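Local coordinates for terminal oxygenase component of carbazole 1,9a-dioxygenase (PDB 3GCF), which dihydroxylates carbazole at the 1 and 9a positions as a Rieske non-haem iron oxygenase, taking electrons from a ferredoxin through its [2Fe-2S] cluster, at the interface of chains A and B. Residues are numbered along the deposited sequence; one frame, centred on the assembly and turned at random. Chains: chain A/B, Terminal oxygenase component of carbazole 1,9a-dioxygenase.

Contact 1: the interface of chains A and B. Residues chain A 340, 343-344, 347; chain B 78, 80-81, 84, 97-98.
A:Gln344 meets B:Arg78 and B:Tyr98 with the two ends of its side-chain amide. Its carbonyl oxygen OE1 accepts a hydrogen bond from the guanidinium nitrogen NE of B:Arg78 at 2.8 Å. The donor sits above the carbonyl plane and the two flat groups stand steeply to one another, their planes 77° apart. The amide nitrogen NE2 gives a fairly straight bond to the backbone O of A:Ala340 at 3.1 Å, one turn back in the same helix; together with the bond to B:Arg78, this probably fixes which way round the amide lies. A weak, bent bond from NE2 to the phenol OH of B:Tyr98 adds to the grip.

Apolar contacts fill in around the amide. With CG anti to its own carbonyl carbon (chi1 -61°) and the chain extended beyond it, A:Gln344 runs alongside B:Val80, CG meeting CG1 at 3.5 Å, while its CD lies 3.7 Å from CE2 of the B:Tyr98 ring. An alanine here would probably leave B:Arg78 NE without its carbonyl partner and open a gap beside B:Val80 and B:Tyr98.

Two small residues let the helix come close to an indole: CH2 of B:Trp97 touches CA of A:Ala340 at 3.8 Å, and CZ2 touches CB of A:Ala343 at 3.9 Å. The indole is held on its own side by NE1, which donates in the ring plane to B:Pro81 O at 3.0 Å.

Chain A supplies one face of helix 335-350, whereas chain B supplies loop residues of its Rieske domain and the short 3-10 helix 82-84.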
ATOM      1  N   ALA A 340       9.713 -19.131  -2.371  1.00  9.84           N
ATOM      2  CA  ALA A 340       9.578 -20.062  -1.258  1.00 10.27           C
ATOM      3  C   ALA A 340       9.749 -19.282   0.041  1.00  9.36           C
ATOM      4  O   ALA A 340       9.013 -19.488   1.003  1.00 10.99           O
ATOM      5  CB  ALA A 340      10.628 -21.166  -1.351  1.00  9.48           C
ATOM      6  N   ALA A 343       6.781 -16.927   0.624  1.00 13.07           N
ATOM      7  CA  ALA A 343       5.554 -17.628   0.977  1.00 12.18           C
ATOM      8  C   ALA A 343       5.476 -17.830   2.492  1.00 12.13           C
ATOM      9  O   ALA A 343       4.417 -18.153   3.031  1.00 12.21           O
ATOM     10  CB  ALA A 343       5.505 -18.979   0.262  1.00 12.40           C
ATOM     11  N   GLN A 344       6.604 -17.624   3.171  1.00 10.26           N
ATOM     12  CA  GLN A 344       6.694 -17.795   4.622  1.00 10.59           C
ATOM     13  C   GLN A 344       6.586 -16.478   5.384  1.00 10.54           C
ATOM     14  O   GLN A 344       6.358 -16.475   6.593  1.00 10.44           O
ATOM     15  CB  GLN A 344       8.038 -18.446   4.999  1.00  9.78           C
ATOM     16  CG  GLN A 344       8.283 -19.830   4.418  1.00 10.73           C
ATOM     17  CD  GLN A 344       9.705 -20.333   4.669  1.00 12.47           C
ATOM     18  OE1 GLN A 344      10.116 -20.544   5.810  1.00 12.09           O
ATOM     19  NE2 GLN A 344      10.460 -20.521   3.595  1.00 11.91           N
ATOM     20  N   PHE A 347       3.276 -15.810   7.684  1.00 15.59           N
ATOM     21  CA  PHE A 347       3.249 -16.695   8.844  1.00 15.24           C
ATOM     22  C   PHE A 347       4.235 -16.256   9.924  1.00 14.98           C
ATOM     23  O   PHE A 347       3.850 -16.017  11.071  1.00 12.91           O
ATOM     24  CB  PHE A 347       3.563 -18.131   8.406  1.00 14.93           C
ATOM     25  CG  PHE A 347       3.541 -19.137   9.530  1.00 13.61           C
ATOM     26  CD1 PHE A 347       2.392 -19.328  10.292  1.00 16.14           C
ATOM     27  CD2 PHE A 347       4.658 -19.922   9.798  1.00 15.77           C
ATOM     28  CE1 PHE A 347       2.353 -20.293  11.308  1.00 15.72           C
ATOM     29  CE2 PHE A 347       4.633 -20.893  10.810  1.00 16.38           C
ATOM     30  CZ  PHE A 347       3.477 -21.076  11.565  1.00 15.59           C
TER
ATOM     31  N   ARG B  78       6.054 -25.107   8.279  1.00 10.57           N
ATOM     32  CA  ARG B  78       6.481 -23.713   8.321  1.00 11.82           C
ATOM     33  C   ARG B  78       5.367 -22.773   7.852  1.00 12.61           C
ATOM     34  O   ARG B  78       5.622 -21.665   7.382  1.00 11.88           O
ATOM     35  CB  ARG B  78       7.751 -23.515   7.487  1.00 10.82           C
ATOM     36  CG  ARG B  78       8.924 -24.383   7.941  1.00 10.09           C
ATOM     37  CD  ARG B  78      10.213 -23.965   7.239  1.00 12.25           C
ATOM     38  NE  ARG B  78      10.571 -22.595   7.596  1.00 14.29           N
ATOM     39  CZ  ARG B  78      11.598 -22.260   8.370  1.00 15.54           C
ATOM     40  NH1 ARG B  78      12.394 -23.200   8.869  1.00 11.94           N
ATOM     41  NH2 ARG B  78      11.813 -20.983   8.666  1.00 14.90           N
ATOM     42  N   VAL B  80       3.428 -22.425   5.222  1.00 13.39           N
ATOM     43  CA  VAL B  80       3.171 -21.954   3.868  1.00 11.86           C
ATOM     44  C   VAL B  80       1.833 -22.453   3.317  1.00 13.63           C
ATOM     45  O   VAL B  80       1.321 -23.493   3.734  1.00 14.68           O
ATOM     46  CB  VAL B  80       4.282 -22.390   2.877  1.00 11.92           C
ATOM     47  CG1 VAL B  80       5.625 -21.830   3.318  1.00  8.23           C
ATOM     48  CG2 VAL B  80       4.323 -23.915   2.773  1.00  9.90           C
ATOM     49  N   PRO B  81       1.226 -21.691   2.398  1.00 14.09           N
ATOM     50  CA  PRO B  81      -0.049 -22.148   1.837  1.00 13.75           C
ATOM     51  C   PRO B  81       0.221 -23.150   0.714  1.00 15.27           C
ATOM     52  O   PRO B  81       1.156 -22.971  -0.074  1.00 13.68           O
ATOM     53  CB  PRO B  81      -0.697 -20.854   1.332  1.00 15.00           C
ATOM     54  CG  PRO B  81       0.477 -19.971   1.026  1.00 14.87           C
ATOM     55  CD  PRO B  81       1.427 -20.248   2.166  1.00 13.08           C
ATOM     56  N   LYS B  84       0.173 -22.132  -3.170  1.00 13.76           N
ATOM     57  CA  LYS B  84       1.307 -21.575  -3.908  1.00 14.35           C
ATOM     58  C   LYS B  84       1.693 -22.556  -5.010  1.00 13.94           C
ATOM     59  O   LYS B  84       2.107 -22.153  -6.089  1.00 13.25           O
ATOM     60  CB  LYS B  84       2.521 -21.355  -2.989  1.00 17.31           C
ATOM     61  CG  LYS B  84       2.387 -20.154  -2.077  1.00 23.85           C
ATOM     62  CD  LYS B  84       2.201 -18.880  -2.895  1.00 28.96           C
ATOM     63  CE  LYS B  84       1.724 -17.718  -2.032  1.00 32.59           C
ATOM     64  NZ  LYS B  84       2.694 -17.358  -0.966  1.00 35.34           N
ATOM     65  N   TRP B  97       4.305 -28.499  -1.117  1.00  8.93           N
ATOM     66  CA  TRP B  97       5.337 -28.325  -2.129  1.00  8.35           C
ATOM     67  C   TRP B  97       6.722 -28.040  -1.550  1.00  9.24           C
ATOM     68  O   TRP B  97       7.719 -28.137  -2.261  1.00 10.24           O
ATOM     69  CB  TRP B  97       4.973 -27.156  -3.048  1.00  7.08           C
ATOM     70  CG  TRP B  97       4.697 -25.877  -2.288  1.00  6.43           C
ATOM     71  CD1 TRP B  97       3.479 -25.424  -1.861  1.00  7.41           C
ATOM     72  CD2 TRP B  97       5.665 -24.933  -1.804  1.00  7.26           C
ATOM     73  NE1 TRP B  97       3.628 -24.259  -1.141  1.00  6.82           N
ATOM     74  CE2 TRP B  97       4.957 -23.934  -1.091  1.00  7.56           C
ATOM     75  CE3 TRP B  97       7.060 -24.834  -1.901  1.00  5.91           C
ATOM     76  CZ2 TRP B  97       5.598 -22.850  -0.476  1.00  7.46           C
ATOM     77  CZ3 TRP B  97       7.700 -23.756  -1.287  1.00  7.02           C
ATOM     78  CH2 TRP B  97       6.966 -22.779  -0.583  1.00  5.99           C
ATOM     79  N   TYR B  98       6.791 -27.690  -0.272  1.00  7.43           N
ATOM     80  CA  TYR B  98       8.070 -27.331   0.331  1.00  8.13           C
ATOM     81  C   TYR B  98       8.944 -28.491   0.811  1.00  8.99           C
ATOM     82  O   TYR B  98      10.063 -28.650   0.318  1.00  7.10           O
ATOM     83  CB  TYR B  98       7.825 -26.324   1.466  1.00  7.35           C
ATOM     84  CG  TYR B  98       8.965 -25.356   1.715  1.00  8.84           C
ATOM     85  CD1 TYR B  98      10.040 -25.253   0.823  1.00  7.47           C
ATOM     86  CD2 TYR B  98       8.992 -24.570   2.869  1.00  9.95           C
ATOM     87  CE1 TYR B  98      11.114 -24.398   1.085  1.00  6.65           C
ATOM     88  CE2 TYR B  98      10.058 -23.716   3.139  1.00 10.59           C
ATOM     89  CZ  TYR B  98      11.118 -23.637   2.246  1.00 10.58           C
ATOM     90  OH  TYR B  98      12.198 -22.825   2.543  1.00 12.41           O
TER

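Contact 2: the interface of chains A and B. Residues chain A 179, 182, 186, 344, 348, 363, 366, 370; chain B 77-78, 99.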
ATOM      1  N   LEU A 179      14.347 -15.917   7.159  1.00 10.25           N
ATOM      2  CA  LEU A 179      13.662 -16.904   6.330  1.00 10.85           C
ATOM      3  C   LEU A 179      14.571 -17.267   5.154  1.00  9.53           C
ATOM      4  O   LEU A 179      14.466 -18.353   4.591  1.00  9.33           O
ATOM      5  CB  LEU A 179      12.323 -16.360   5.819  1.00  9.73           C
ATOM      6  CG  LEU A 179      11.302 -16.001   6.908  1.00 13.18           C
ATOM      7  CD1 LEU A 179       9.998 -15.522   6.275  1.00  6.94           C
ATOM      8  CD2 LEU A 179      11.056 -17.221   7.788  1.00 13.76           C
ATOM      9  N   GLU A 182      17.440 -19.673   6.748  1.00 11.36           N
ATOM     10  CA  GLU A 182      16.834 -20.962   7.035  1.00 12.92           C
ATOM     11  C   GLU A 182      16.367 -21.716   5.791  1.00 13.82           C
ATOM     12  O   GLU A 182      16.163 -22.925   5.840  1.00 17.70           O
ATOM     13  CB  GLU A 182      15.689 -20.779   8.036  1.00 10.96           C
ATOM     14  CG  GLU A 182      16.204 -20.335   9.400  1.00 10.74           C
ATOM     15  CD  GLU A 182      15.133 -20.294  10.465  1.00 12.42           C
ATOM     16  OE1 GLU A 182      14.040 -20.852  10.236  1.00 13.32           O
ATOM     17  OE2 GLU A 182      15.393 -19.711  11.540  1.00 11.50           O
ATOM     18  N   ASP A 186      18.627 -25.687   4.791  1.00 12.99           N
ATOM     19  CA  ASP A 186      17.516 -26.610   5.013  1.00 11.67           C
ATOM     20  C   ASP A 186      17.789 -27.825   4.135  1.00 11.64           C
ATOM     21  O   ASP A 186      17.797 -27.709   2.912  1.00 10.65           O
ATOM     22  CB  ASP A 186      16.213 -25.921   4.600  1.00 11.51           C
ATOM     23  CG  ASP A 186      14.988 -26.753   4.890  1.00 13.24           C
ATOM     24  OD1 ASP A 186      14.991 -27.959   4.566  1.00 13.59           O
ATOM     25  OD2 ASP A 186      14.010 -26.193   5.428  1.00 16.46           O
ATOM     26  N   GLN A 344       6.604 -17.624   3.171  1.00 10.26           N
ATOM     27  CA  GLN A 344       6.694 -17.795   4.622  1.00 10.59           C
ATOM     28  C   GLN A 344       6.586 -16.478   5.384  1.00 10.54           C
ATOM     29  O   GLN A 344       6.358 -16.475   6.593  1.00 10.44           O
ATOM     30  CB  GLN A 344       8.038 -18.446   4.999  1.00  9.78           C
ATOM     31  CG  GLN A 344       8.283 -19.830   4.418  1.00 10.73           C
ATOM     32  CD  GLN A 344       9.705 -20.333   4.669  1.00 12.47           C
ATOM     33  OE1 GLN A 344      10.116 -20.544   5.810  1.00 12.09           O
ATOM     34  NE2 GLN A 344      10.460 -20.521   3.595  1.00 11.91           N
ATOM     35  N   TYR A 348       5.507 -16.159   9.551  1.00 14.91           N
ATOM     36  CA  TYR A 348       6.560 -15.770  10.488  1.00 15.36           C
ATOM     37  C   TYR A 348       6.595 -14.278  10.797  1.00 17.04           C
ATOM     38  O   TYR A 348       6.841 -13.881  11.935  1.00 18.27           O
ATOM     39  CB  TYR A 348       7.929 -16.201   9.945  1.00 13.69           C
ATOM     40  CG  TYR A 348       8.200 -17.683  10.085  1.00 14.68           C
ATOM     41  CD1 TYR A 348       8.661 -18.217  11.294  1.00 13.86           C
ATOM     42  CD2 TYR A 348       7.961 -18.561   9.020  1.00 12.24           C
ATOM     43  CE1 TYR A 348       8.880 -19.587  11.440  1.00 13.23           C
ATOM     44  CE2 TYR A 348       8.172 -19.931   9.157  1.00 12.87           C
ATOM     45  CZ  TYR A 348       8.631 -20.436  10.369  1.00 13.90           C
ATOM     46  OH  TYR A 348       8.833 -21.785  10.511  1.00 15.06           O
ATOM     47  N   ASP A 363      15.187 -30.460  10.755  1.00 11.94           N
ATOM     48  CA  ASP A 363      15.282 -29.043  11.121  1.00 13.05           C
ATOM     49  C   ASP A 363      16.245 -28.766  12.278  1.00 13.65           C
ATOM     50  O   ASP A 363      16.542 -27.609  12.576  1.00 13.70           O
ATOM     51  CB  ASP A 363      13.904 -28.475  11.488  1.00 10.21           C
ATOM     52  CG  ASP A 363      12.910 -28.569  10.348  1.00 12.87           C
ATOM     53  OD1 ASP A 363      13.319 -28.378   9.178  1.00 10.78           O
ATOM     54  OD2 ASP A 363      11.719 -28.822  10.627  1.00 11.94           O
ATOM     55  N   ILE A 366      18.858 -26.301  11.805  1.00 13.30           N
ATOM     56  CA  ILE A 366      18.401 -24.918  11.864  1.00 14.34           C
ATOM     57  C   ILE A 366      18.276 -24.496  13.328  1.00 14.72           C
ATOM     58  O   ILE A 366      18.575 -23.357  13.684  1.00 14.88           O
ATOM     59  CB  ILE A 366      17.045 -24.749  11.141  1.00 14.85           C
ATOM     60  CG1 ILE A 366      17.256 -24.904   9.632  1.00 15.67           C
ATOM     61  CG2 ILE A 366      16.431 -23.383  11.465  1.00 12.54           C
ATOM     62  CD1 ILE A 366      15.975 -24.936   8.833  1.00 14.35           C
ATOM     63  N   ARG A 370      20.048 -21.334  15.133  1.00 13.56           N
ATOM     64  CA  ARG A 370      19.336 -20.288  15.861  1.00 14.82           C
ATOM     65  C   ARG A 370      19.952 -20.093  17.235  1.00 15.59           C
ATOM     66  O   ARG A 370      20.132 -18.966  17.692  1.00 17.13           O
ATOM     67  CB  ARG A 370      17.862 -20.652  16.030  1.00 13.98           C
ATOM     68  CG  ARG A 370      17.077 -20.708  14.740  1.00 13.83           C
ATOM     69  CD  ARG A 370      15.650 -21.135  15.018  1.00 13.31           C
ATOM     70  NE  ARG A 370      14.820 -21.094  13.820  1.00 13.51           N
ATOM     71  CZ  ARG A 370      13.582 -21.573  13.761  1.00 14.01           C
ATOM     72  NH1 ARG A 370      13.039 -22.131  14.832  1.00 14.71           N
ATOM     73  NH2 ARG A 370      12.885 -21.486  12.638  1.00 14.73           N
TER
ATOM     74  N   HIS B  77       4.061 -27.385   9.116  1.00  9.67           N
ATOM     75  CA  HIS B  77       5.513 -27.277   9.263  1.00  9.94           C
ATOM     76  C   HIS B  77       5.984 -25.824   9.396  1.00 10.78           C
ATOM     77  O   HIS B  77       6.292 -25.362  10.498  1.00 11.84           O
ATOM     78  CB  HIS B  77       6.208 -27.949   8.074  1.00 10.42           C
ATOM     79  CG  HIS B  77       7.701 -27.999   8.189  1.00 11.43           C
ATOM     80  ND1 HIS B  77       8.529 -28.109   7.092  1.00 12.69           N
ATOM     81  CD2 HIS B  77       8.514 -27.982   9.272  1.00 10.29           C
ATOM     82  CE1 HIS B  77       9.787 -28.159   7.494  1.00 11.16           C
ATOM     83  NE2 HIS B  77       9.805 -28.083   8.812  1.00 10.92           N
ATOM     84  N   ARG B  78       6.054 -25.107   8.279  1.00 10.57           N
ATOM     85  CA  ARG B  78       6.481 -23.713   8.321  1.00 11.82           C
ATOM     86  C   ARG B  78       5.367 -22.773   7.852  1.00 12.61           C
ATOM     87  O   ARG B  78       5.622 -21.665   7.382  1.00 11.88           O
ATOM     88  CB  ARG B  78       7.751 -23.515   7.487  1.00 10.82           C
ATOM     89  CG  ARG B  78       8.924 -24.383   7.941  1.00 10.09           C
ATOM     90  CD  ARG B  78      10.213 -23.965   7.239  1.00 12.25           C
ATOM     91  NE  ARG B  78      10.571 -22.595   7.596  1.00 14.29           N
ATOM     92  CZ  ARG B  78      11.598 -22.260   8.370  1.00 15.54           C
ATOM     93  NH1 ARG B  78      12.394 -23.200   8.869  1.00 11.94           N
ATOM     94  NH2 ARG B  78      11.813 -20.983   8.666  1.00 14.90           N
ATOM     95  N   HIS B  99       8.458 -29.286   1.767  1.00  8.74           N
ATOM     96  CA  HIS B  99       9.224 -30.427   2.277  1.00  7.71           C
ATOM     97  C   HIS B  99       8.442 -31.730   2.135  1.00 10.20           C
ATOM     98  O   HIS B  99       8.796 -32.746   2.743  1.00  7.53           O
ATOM     99  CB  HIS B  99       9.597 -30.253   3.757  1.00  7.58           C
ATOM    100  CG  HIS B  99      10.265 -28.951   4.072  1.00  7.44           C
ATOM    101  ND1 HIS B  99       9.558 -27.804   4.363  1.00  6.53           N
ATOM    102  CD2 HIS B  99      11.575 -28.615   4.146  1.00  5.59           C
ATOM    103  CE1 HIS B  99      10.405 -26.819   4.606  1.00  7.97           C
ATOM    104  NE2 HIS B  99      11.635 -27.284   4.480  1.00  7.60           N
TER
HETATM  105  O   HOH W   1      12.738 -25.926   7.718  1.00 12.00           O
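The Rieske [2Fe-2S] motif of chain B presents B:His77 and B:His99, the two histidine ligands of its cluster, to acidic residues of chain A's catalytic domain. Each ring meets a carboxylate tip to tip. B:His99 donates through NE2 to OD2 of A:Asp186 at 2.8 Å, on the syn side, tilted out of the carboxylate plane, with ring and carboxylate planes 21° apart. A:Asp186 is probably the conserved aspartate that in this family bridges the Rieske cluster and the neighbouring catalytic iron. B:His77 NE2 reaches OD2 of A:Asp363 at 2.7 Å, also syn, with a smaller tilt, the planes nearly coplanar. In Rieske clusters the histidines bind iron through ND1, which leaves NE2 for these bonds; the neighbouring carboxylates would be expected to influence the cluster's potential and the histidines' proton affinity.

B:Arg78, between these acids and A:Glu182, holds CG anti to its own carbonyl carbon (chi1 -58°), over the centre of the B:His77 ring, and a bend at the third torsion (chi3 63°) then sets the direction of the guanidinium. Its NH2 forms a salt bridge with OE1 of A:Glu182 at 2.7 Å, meeting the anti side of the oxygen while the acceptor lies in the guanidinium plane.

From the opposite face of that carboxylate, A:Arg370 NH2 reaches the same OE1 at 2.7 Å, and its NE takes OE2, a side-on grip that positions A:Glu182 from the second shell. The like-charged terminal nitrogens NH2 of A:Arg370 and B:Arg78 come within 4.1 Å, a closeness that the shared acid probably offsets. A:Tyr348 places its OH over one face of the B:Arg78 guanidinium, near the rim.

Water 1 links B:Arg78 NH1, at 3.0 Å, to OD2 of A:Asp186 and OD1 of A:Asp363.

Contact 1 and contact 2 are centred about 10 Å apart, measured between the means of their C-alpha atoms, and share A:Gln344 and B:Arg78. Helix 335-350 of chain A serves both, as do the cluster-binding loops of chain B, and the mostly apolar packing of contact 1 adjoins the charged groups of contact 2. That helix also carries A:Asp337, a ligand of the mononuclear iron, and A:Asp186 lies close in sequence to the iron ligand A:His189. Repeated in the trimer, the junction brings one subunit's Rieske domain up to the catalytic domain of its neighbour, consistent with electron transfer between subunits.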